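Local coordinates for succinoglycan biosynthesis protein (Bacillus cereus ATCC 14579, PDB 3B55), which has no established function but binds a calcium ion and belongs to the erythromycin esterase-like family, despite its succinoglycan biosynthesis name, at residues A[82-86]-A[405-409]; A[113-118]-A[136-142]; A[122-126]-A[150-154]. The protein carries 1 engineered substitution. All coordinates share one frame; numbering follows the deposited sequence.

Contact 1 (A[82-86]-A[405-409]); sequences EATHG and FAGIT. With CA (calcium ion), chain B.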
loop_
_atom_site.group_PDB
_atom_site.type_symbol
_atom_site.label_atom_id
_atom_site.label_comp_id
_atom_site.label_asym_id
_atom_site.label_seq_id
_atom_site.Cartn_x
_atom_site.Cartn_y
_atom_site.Cartn_z
ATOM N N GLU A 82 3.820 3.831 5.664
ATOM C CA GLU A 82 4.044 3.550 7.081
ATOM C C GLU A 82 5.506 3.183 7.253
ATOM O O GLU A 82 6.014 2.313 6.552
ATOM C CB GLU A 82 3.117 2.424 7.580
ATOM C CG GLU A 82 2.875 1.296 6.593
ATOM C CD GLU A 82 1.610 0.510 6.931
ATOM O OE1 GLU A 82 0.530 1.136 7.055
ATOM O OE2 GLU A 82 1.683 -0.729 7.075
ATOM N N ALA A 83 6.189 3.872 8.161
ATOM C CA ALA A 83 7.605 3.614 8.392
ATOM C C ALA A 83 7.848 2.142 8.676
ATOM O O ALA A 83 8.907 1.615 8.364
ATOM C CB ALA A 83 8.124 4.474 9.551
ATOM N N THR A 84 6.853 1.489 9.259
ATOM C CA THR A 84 6.927 0.073 9.599
ATOM C C THR A 84 5.526 -0.513 9.699
ATOM O O THR A 84 4.563 0.214 9.947
ATOM C CB THR A 84 7.603 -0.151 10.961
ATOM O OG1 THR A 84 7.445 -1.520 11.342
ATOM C CG2 THR A 84 6.956 0.732 12.041
ATOM N N HIS A 85 5.416 -1.828 9.524
ATOM C CA HIS A 85 4.121 -2.492 9.622
ATOM C C HIS A 85 3.789 -2.929 11.042
ATOM O O HIS A 85 2.771 -3.584 11.259
ATOM C CB HIS A 85 4.071 -3.733 8.742
ATOM C CG HIS A 85 4.045 -3.432 7.286
ATOM N ND1 HIS A 85 3.375 -2.344 6.766
ATOM C CD2 HIS A 85 4.548 -4.104 6.227
ATOM C CE1 HIS A 85 3.462 -2.363 5.451
ATOM N NE2 HIS A 85 4.167 -3.421 5.100
ATOM N N GLY A 86 4.627 -2.576 12.009
ATOM C CA GLY A 86 4.351 -3.007 13.370
ATOM C C GLY A 86 4.246 -1.955 14.459
ATOM O O GLY A 86 4.574 -2.238 15.609
ATOM N N PHE A 405 15.708 4.782 8.983
ATOM C CA PHE A 405 15.176 3.509 9.445
ATOM C C PHE A 405 14.472 2.824 8.257
ATOM O O PHE A 405 13.645 3.430 7.586
ATOM C CB PHE A 405 14.205 3.805 10.595
ATOM C CG PHE A 405 13.353 2.644 10.998
ATOM C CD1 PHE A 405 13.909 1.527 11.616
ATOM C CD2 PHE A 405 11.979 2.684 10.787
ATOM C CE1 PHE A 405 13.102 0.470 12.022
ATOM C CE2 PHE A 405 11.164 1.631 11.187
ATOM C CZ PHE A 405 11.727 0.525 11.808
ATOM N N ALA A 406 14.814 1.563 7.991
ATOM C CA ALA A 406 14.229 0.832 6.866
ATOM C C ALA A 406 12.847 0.251 7.142
ATOM O O ALA A 406 11.969 0.267 6.272
ATOM C CB ALA A 406 15.181 -0.270 6.418
ATOM N N GLY A 407 12.663 -0.283 8.342
ATOM C CA GLY A 407 11.371 -0.826 8.708
ATOM C C GLY A 407 10.918 -2.122 8.054
ATOM O O GLY A 407 9.712 -2.331 7.876
ATOM N N ILE A 408 11.857 -2.988 7.693
ATOM C CA ILE A 408 11.500 -4.263 7.078
ATOM C C ILE A 408 10.816 -5.149 8.129
ATOM O O ILE A 408 11.119 -5.071 9.323
ATOM C CB ILE A 408 12.740 -4.970 6.504
ATOM C CG1 ILE A 408 13.418 -4.055 5.485
ATOM C CG2 ILE A 408 12.334 -6.272 5.820
ATOM C CD1 ILE A 408 12.459 -3.539 4.411
ATOM N N THR A 409 9.881 -5.981 7.692
ATOM C CA THR A 409 9.140 -6.820 8.624
ATOM C C THR A 409 9.936 -7.951 9.271
ATOM O O THR A 409 9.469 -8.580 10.224
ATOM C CB THR A 409 7.889 -7.388 7.936
ATOM O OG1 THR A 409 8.272 -8.107 6.754
ATOM C CG2 THR A 409 6.953 -6.259 7.544
HETATM CA CA CA B . 4.918 -4.571 3.156
HETATM O O HOH W 1 10.517 3.262 6.696
HETATM O O HOH W 2 7.615 -3.522 8.670
#
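Phe405 begins the contact by setting the rim of its ring against the loop 82-86, which follows strand 77-82 of the central mixed sheet of this erythromycin esterase-like fold and carries the calcium ligand His85. With CG anti to the backbone N (chi1 168°), the ring extends across to Ala83 and Thr84. Its CE2 lies 4.0 Å from Thr84 CB, which sits at the ring edge near its plane, and Val343 of strand 336-344 packs on the same phenylalanine. Thr84 also shapes its own loop through an ST turn, Gly86 N bonding to Thr84 OG1 at 3.1 Å. A water 2.8 Å from Ala83 O can also reach Phe405 O, at a longer distance. At Gly407 the backbones come closest: its CA-H points almost straight at Ala83 O, CA to O 3.5 Å with 172° at the hydrogen, and its phi of 71° suits a glycine. Gly407 O reaches back through a second water, which accepts from His85 N at 2.9 Å; His306 donates to the same carbonyl. Finally Thr409 presents its methyl to the histidine, CG2 lying 3.5 Å from His85 CD2 at the ring edge. On the neighbouring corner of that imidazole, His85 NE2 binds the calcium ion at 2.4 Å.

Contact 2 (A[113-118]-A[136-142]); sequences EEGWDR and HLTPVFK. With CA (calcium ion), chain B.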
loop_
_atom_site.group_PDB
_atom_site.type_symbol
_atom_site.label_atom_id
_atom_site.label_comp_id
_atom_site.label_asym_id
_atom_site.label_seq_id
_atom_site.Cartn_x
_atom_site.Cartn_y
_atom_site.Cartn_z
ATOM N N GLU A 113 -2.009 -2.266 0.777
ATOM C CA GLU A 113 -0.898 -3.096 0.393
ATOM C C GLU A 113 -1.333 -4.469 0.913
ATOM O O GLU A 113 -0.718 -5.060 1.809
ATOM C CB GLU A 113 0.352 -2.642 1.109
ATOM C CG GLU A 113 1.566 -3.330 0.633
ATOM C CD GLU A 113 2.590 -3.376 1.699
ATOM O OE1 GLU A 113 3.178 -2.325 2.046
ATOM O OE2 GLU A 113 2.778 -4.489 2.198
ATOM N N GLU A 114 -2.428 -4.958 0.345
ATOM C CA GLU A 114 -3.000 -6.241 0.724
ATOM C C GLU A 114 -3.401 -6.976 -0.551
ATOM O O GLU A 114 -3.614 -6.357 -1.593
ATOM C CB GLU A 114 -4.223 -5.989 1.616
ATOM C CG GLU A 114 -4.941 -7.232 2.108
ATOM C CD GLU A 114 -4.030 -8.141 2.900
ATOM O OE1 GLU A 114 -3.191 -8.827 2.278
ATOM O OE2 GLU A 114 -4.149 -8.161 4.141
ATOM N N GLY A 115 -3.489 -8.296 -0.471
ATOM C CA GLY A 115 -3.865 -9.071 -1.636
ATOM C C GLY A 115 -5.191 -8.605 -2.207
ATOM O O GLY A 115 -6.135 -8.314 -1.469
ATOM N N TRP A 116 -5.257 -8.523 -3.532
ATOM C CA TRP A 116 -6.468 -8.100 -4.213
ATOM C C TRP A 116 -7.638 -9.023 -3.882
ATOM O O TRP A 116 -8.762 -8.556 -3.721
ATOM C CB TRP A 116 -6.221 -8.052 -5.727
ATOM C CG TRP A 116 -7.467 -7.999 -6.563
ATOM C CD1 TRP A 116 -8.316 -9.035 -6.843
ATOM C CD2 TRP A 116 -7.990 -6.856 -7.249
ATOM N NE1 TRP A 116 -9.335 -8.606 -7.664
ATOM C CE2 TRP A 116 -9.157 -7.273 -7.929
ATOM C CE3 TRP A 116 -7.585 -5.520 -7.358
ATOM C CZ2 TRP A 116 -9.926 -6.397 -8.707
ATOM C CZ3 TRP A 116 -8.350 -4.647 -8.135
ATOM C CH2 TRP A 116 -9.506 -5.093 -8.798
ATOM N N ASP A 117 -7.375 -10.323 -3.780
ATOM C CA ASP A 117 -8.437 -11.277 -3.470
ATOM C C ASP A 117 -8.982 -11.128 -2.055
ATOM O O ASP A 117 -10.196 -11.160 -1.839
ATOM C CB ASP A 117 -7.962 -12.725 -3.670
ATOM C CG ASP A 117 -6.645 -13.017 -2.980
ATOM O OD1 ASP A 117 -6.342 -12.374 -1.953
ATOM O OD2 ASP A 117 -5.912 -13.906 -3.461
ATOM N N ARG A 118 -8.085 -10.966 -1.091
ATOM C CA ARG A 118 -8.486 -10.830 0.298
ATOM C C ARG A 118 -9.297 -9.549 0.503
ATOM O O ARG A 118 -10.281 -9.543 1.246
ATOM C CB ARG A 118 -7.233 -10.867 1.191
ATOM C CG ARG A 118 -6.428 -12.158 0.992
ATOM C CD ARG A 118 -5.053 -12.185 1.664
ATOM N NE ARG A 118 -5.125 -12.510 3.082
ATOM C CZ ARG A 118 -4.430 -13.479 3.667
ATOM N NH1 ARG A 118 -3.595 -14.241 2.962
ATOM N NH2 ARG A 118 -4.558 -13.671 4.969
ATOM N N HIS A 136 -9.459 -12.437 6.781
ATOM C CA HIS A 136 -8.862 -12.235 5.465
ATOM C C HIS A 136 -7.656 -11.317 5.448
ATOM O O HIS A 136 -6.914 -11.268 4.466
ATOM C CB HIS A 136 -9.935 -11.727 4.516
ATOM C CG HIS A 136 -11.111 -12.641 4.434
ATOM N ND1 HIS A 136 -11.065 -13.853 3.781
ATOM C CD2 HIS A 136 -12.339 -12.563 4.998
ATOM C CE1 HIS A 136 -12.213 -14.483 3.948
ATOM N NE2 HIS A 136 -13.004 -13.721 4.684
ATOM N N LEU A 137 -7.462 -10.576 6.528
ATOM C CA LEU A 137 -6.314 -9.689 6.603
ATOM C C LEU A 137 -5.053 -10.544 6.687
ATOM O O LEU A 137 -5.066 -11.635 7.257
ATOM C CB LEU A 137 -6.381 -8.807 7.850
ATOM C CG LEU A 137 -7.346 -7.625 7.909
ATOM C CD1 LEU A 137 -7.408 -7.118 9.340
ATOM C CD2 LEU A 137 -6.891 -6.513 6.970
ATOM N N THR A 138 -3.968 -10.048 6.106
ATOM C CA THR A 138 -2.696 -10.750 6.158
ATOM C C THR A 138 -2.293 -10.756 7.635
ATOM O O THR A 138 -2.557 -9.788 8.357
ATOM C CB THR A 138 -1.640 -10.013 5.310
ATOM O OG1 THR A 138 -2.018 -10.079 3.931
ATOM C CG2 THR A 138 -0.278 -10.636 5.467
ATOM N N PRO A 139 -1.658 -11.847 8.102
ATOM C CA PRO A 139 -1.220 -11.994 9.497
ATOM C C PRO A 139 -0.624 -10.755 10.159
ATOM O O PRO A 139 -1.031 -10.389 11.256
ATOM C CB PRO A 139 -0.231 -13.158 9.422
ATOM C CG PRO A 139 -0.871 -14.038 8.398
ATOM C CD PRO A 139 -1.274 -13.036 7.314
ATOM N N VAL A 140 0.331 -10.112 9.498
ATOM C CA VAL A 140 0.958 -8.925 10.061
ATOM C C VAL A 140 -0.037 -7.773 10.205
ATOM O O VAL A 140 0.187 -6.856 10.995
ATOM C CB VAL A 140 2.169 -8.466 9.199
ATOM C CG1 VAL A 140 1.725 -8.146 7.779
ATOM C CG2 VAL A 140 2.810 -7.252 9.823
ATOM N N PHE A 141 -1.134 -7.820 9.450
ATOM C CA PHE A 141 -2.147 -6.769 9.530
ATOM C C PHE A 141 -3.371 -7.184 10.346
ATOM O O PHE A 141 -4.341 -6.434 10.436
ATOM C CB PHE A 141 -2.589 -6.336 8.130
ATOM C CG PHE A 141 -1.478 -5.792 7.289
ATOM C CD1 PHE A 141 -0.679 -4.749 7.756
ATOM C CD2 PHE A 141 -1.218 -6.329 6.032
ATOM C CE1 PHE A 141 0.366 -4.252 6.982
ATOM C CE2 PHE A 141 -0.176 -5.838 5.250
ATOM C CZ PHE A 141 0.619 -4.797 5.726
ATOM N N LYS A 142 -3.339 -8.380 10.927
ATOM C CA LYS A 142 -4.458 -8.814 11.753
ATOM C C LYS A 142 -4.279 -8.081 13.085
ATOM O O LYS A 142 -3.828 -8.658 14.071
ATOM C CB LYS A 142 -4.425 -10.325 11.993
ATOM C CG LYS A 142 -4.751 -11.189 10.782
ATOM C CD LYS A 142 -4.897 -12.651 11.211
ATOM C CE LYS A 142 -4.706 -13.634 10.054
ATOM N NZ LYS A 142 -5.818 -13.662 9.052
HETATM CA CA CA B . 4.918 -4.571 3.156
#
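Glu114 turns its carboxylate to Thr138 and is gripped from two directions in the buried part of the contact. Its chain bends at chi2 (58°), letting OE2 accept from Thr138 N at 2.7 Å on the syn side but somewhat out of the carboxylate plane, while OE1 takes Gly115 N at 2.8 Å through its anti lone pair. The modelled Thr138 OG1 to OE1 separation is too short to trust. The Phe141 ring lies beside the corner of the chain, CE2 3.6 Å from Glu113 O, with Glu114 OE2 at its edge. Glu113 binds the calcium ion through OE2 and receives His306 N at OE1. Arg118 NE adds a straight bond to His136 O (2.6 Å, 170°), which lies in the guanidinium plane, although NE is tilted from the carbonyl plane.

The outer side is looser. Arg118 NH2 reaches Leu137 O only weakly at 3.1 Å, and exposed Pro139 borders the guanidinium. Lys142 NZ donates to that same carbonyl and to Ser134 O, probably easing the closeness of two positive groups.

Leu137, directed away from segment 113-118, fills the angle between helices 116-128 and 144-158, and backbone bonds from Glu114 and Trp116 to Asp172 tie the corner to strand 167-172.

Contact 3 (A[122-126]-A[150-154]); sequences LDRYV and LDWIR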
loop_
_atom_site.group_PDB
_atom_site.type_symbol
_atom_site.label_atom_id
_atom_site.label_comp_id
_atom_site.label_asym_id
_atom_site.label_seq_id
_atom_site.Cartn_x
_atom_site.Cartn_y
_atom_site.Cartn_z
ATOM N N LEU A 122 -12.940 -7.558 2.274
ATOM C CA LEU A 122 -12.907 -6.406 3.164
ATOM C C LEU A 122 -13.861 -5.369 2.595
ATOM O O LEU A 122 -14.536 -4.659 3.338
ATOM C CB LEU A 122 -11.494 -5.826 3.248
ATOM C CG LEU A 122 -10.399 -6.781 3.741
ATOM C CD1 LEU A 122 -9.057 -6.072 3.717
ATOM C CD2 LEU A 122 -10.727 -7.276 5.145
ATOM N N ASP A 123 -13.914 -5.300 1.267
ATOM C CA ASP A 123 -14.789 -4.365 0.579
ATOM C C ASP A 123 -16.241 -4.740 0.877
ATOM O O ASP A 123 -17.088 -3.876 1.116
ATOM C CB ASP A 123 -14.520 -4.424 -0.924
ATOM C CG ASP A 123 -15.208 -3.309 -1.684
ATOM O OD1 ASP A 123 -15.081 -2.140 -1.259
ATOM O OD2 ASP A 123 -15.868 -3.598 -2.707
ATOM N N ARG A 124 -16.517 -6.040 0.857
ATOM C CA ARG A 124 -17.853 -6.544 1.138
ATOM C C ARG A 124 -18.239 -6.190 2.580
ATOM O O ARG A 124 -19.402 -5.902 2.869
ATOM C CB ARG A 124 -17.889 -8.059 0.927
ATOM C CG ARG A 124 -19.202 -8.723 1.311
ATOM C CD ARG A 124 -19.237 -10.172 0.832
ATOM N NE ARG A 124 -20.446 -10.875 1.263
ATOM C CZ ARG A 124 -20.627 -11.373 2.481
ATOM N NH1 ARG A 124 -19.675 -11.250 3.394
ATOM N NH2 ARG A 124 -21.759 -11.995 2.787
ATOM N N TYR A 125 -17.256 -6.203 3.475
ATOM C CA TYR A 125 -17.501 -5.867 4.871
ATOM C C TYR A 125 -17.832 -4.385 5.076
ATOM O O TYR A 125 -18.728 -4.058 5.850
ATOM C CB TYR A 125 -16.292 -6.241 5.729
ATOM C CG TYR A 125 -16.370 -5.707 7.141
ATOM C CD1 TYR A 125 -17.227 -6.275 8.082
ATOM C CD2 TYR A 125 -15.626 -4.594 7.518
ATOM C CE1 TYR A 125 -17.343 -5.737 9.367
ATOM C CE2 TYR A 125 -15.731 -4.053 8.793
ATOM C CZ TYR A 125 -16.590 -4.627 9.711
ATOM O OH TYR A 125 -16.694 -4.075 10.967
ATOM N N VAL A 126 -17.120 -3.485 4.402
ATOM C CA VAL A 126 -17.405 -2.066 4.571
ATOM C C VAL A 126 -18.628 -1.620 3.778
ATOM O O VAL A 126 -19.141 -0.524 3.981
ATOM C CB VAL A 126 -16.196 -1.170 4.168
ATOM C CG1 VAL A 126 -15.009 -1.464 5.081
ATOM C CG2 VAL A 126 -15.840 -1.378 2.712
ATOM N N LEU A 150 -11.276 -0.317 9.342
ATOM C CA LEU A 150 -12.307 -0.936 8.522
ATOM C C LEU A 150 -13.687 -0.682 9.115
ATOM O O LEU A 150 -14.648 -0.428 8.384
ATOM C CB LEU A 150 -12.041 -2.438 8.395
ATOM C CG LEU A 150 -10.780 -2.773 7.595
ATOM C CD1 LEU A 150 -10.450 -4.246 7.718
ATOM C CD2 LEU A 150 -10.996 -2.380 6.140
ATOM N N ASP A 151 -13.784 -0.747 10.441
ATOM C CA ASP A 151 -15.059 -0.505 11.096
ATOM C C ASP A 151 -15.482 0.944 10.884
ATOM O O ASP A 151 -16.658 1.220 10.673
ATOM C CB ASP A 151 -14.976 -0.813 12.588
ATOM C CG ASP A 151 -16.298 -0.589 13.292
ATOM O OD1 ASP A 151 -17.339 -0.947 12.704
ATOM O OD2 ASP A 151 -16.301 -0.068 14.427
ATOM N N TRP A 152 -14.533 1.876 10.937
ATOM C CA TRP A 152 -14.883 3.273 10.708
ATOM C C TRP A 152 -15.389 3.426 9.265
ATOM O O TRP A 152 -16.350 4.158 9.009
ATOM C CB TRP A 152 -13.680 4.195 10.918
ATOM C CG TRP A 152 -13.950 5.565 10.390
ATOM C CD1 TRP A 152 -14.750 6.515 10.952
ATOM C CD2 TRP A 152 -13.545 6.086 9.117
ATOM N NE1 TRP A 152 -14.883 7.588 10.104
ATOM C CE2 TRP A 152 -14.156 7.350 8.967
ATOM C CE3 TRP A 152 -12.737 5.601 8.081
ATOM C CZ2 TRP A 152 -13.978 8.144 7.826
ATOM C CZ3 TRP A 152 -12.559 6.392 6.942
ATOM C CH2 TRP A 152 -13.183 7.645 6.826
ATOM N N ILE A 153 -14.747 2.735 8.323
ATOM C CA ILE A 153 -15.173 2.832 6.934
ATOM C C ILE A 153 -16.566 2.234 6.755
ATOM O O ILE A 153 -17.365 2.745 5.974
ATOM C CB ILE A 153 -14.209 2.116 5.979
ATOM C CG1 ILE A 153 -12.812 2.724 6.085
ATOM C CG2 ILE A 153 -14.727 2.248 4.556
ATOM C CD1 ILE A 153 -11.794 2.084 5.146
ATOM N N ARG A 154 -16.843 1.143 7.466
ATOM C CA ARG A 154 -18.149 0.494 7.399
ATOM C C ARG A 154 -19.207 1.482 7.891
ATOM O O ARG A 154 -20.280 1.613 7.295
ATOM C CB ARG A 154 -18.171 -0.749 8.291
ATOM C CG ARG A 154 -19.560 -1.358 8.473
ATOM C CD ARG A 154 -19.546 -2.471 9.516
ATOM N NE ARG A 154 -19.352 -1.962 10.872
ATOM C CZ ARG A 154 -20.239 -1.214 11.525
ATOM N NH1 ARG A 154 -21.386 -0.881 10.949
ATOM N NH2 ARG A 154 -19.988 -0.814 12.759
HETATM O O HOH W 3 -21.355 0.147 5.449
#
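Tyr125 and Arg154 meet because each swings its CG away from its own backbone N, with chi1 170° in both, and because the arginine chain then bends at chi3 (70°) to bring its NE beside the phenol. The setting is a helix-helix packing between consecutive helices of the chain, 116-128 and 144-158; their axes within the contact approach to 9.2 Å and run 47° apart. Arg154 CD lies obliquely against the tyrosine, 3.7 Å from Tyr125 CZ, and the guanidinium is turned steeply to the ring plane. The Arg154 NE to Tyr125 OH bond is weak at 3.4 Å, although the hydroxyl sits in the guanidinium plane. A firmer partner is Asp151, one turn earlier on the arginine's own helix: Arg154 NH2 forms a salt bridge with Asp151 OD1 at 2.7 Å, on the syn side of that oxygen, which is tilted from the guanidinium plane. NE also bonds OD1 weakly, so it divides itself between carboxylate and phenol. The tyrosine ring's other flank runs edge-on to the backbone of Leu150.

Deeper in, the side chains that meet are apolar. Val126 presses CB onto Ile153 CG2 at 3.7 Å, and its CG1 packs against the backbone carbonyl Leu150 O. Leu122 CD2 meets Leu150 CD1 at 4.0 Å. Leu122 and Val126 also rest on Val168 of strand 167-172, and Ile153 on Leu110 of strand 109-112, so this side covers the edge of the central sheet. Towards their C-terminal ends the segments converge, and a single water donates to both Val126 O, at 2.7 Å, and Arg154 O.

Overall arrangement
Contacts 1 and 2 share the calcium ion, to which each supplies one ligand: His85 NE2 and Glu113 OE2 lie 3.4 Å apart on the metal. Phe141 of contact 2 also packs at this junction, its CE1 being 3.6 Å from His85 ND1 in an edge-to-face pair of rings. Contact 3 lies farther out. Its centre is about 13 Å from that of contact 2 and 25 Å from that of contact 1, whose nearest atoms are about 12 Å away. Helix 116-128 carries the connection between contacts 2 and 3, and Leu137 CD2 packs 3.9 Å from Leu122 CD1. The Leu122 side chain remains about 10 Å from that of Glu113.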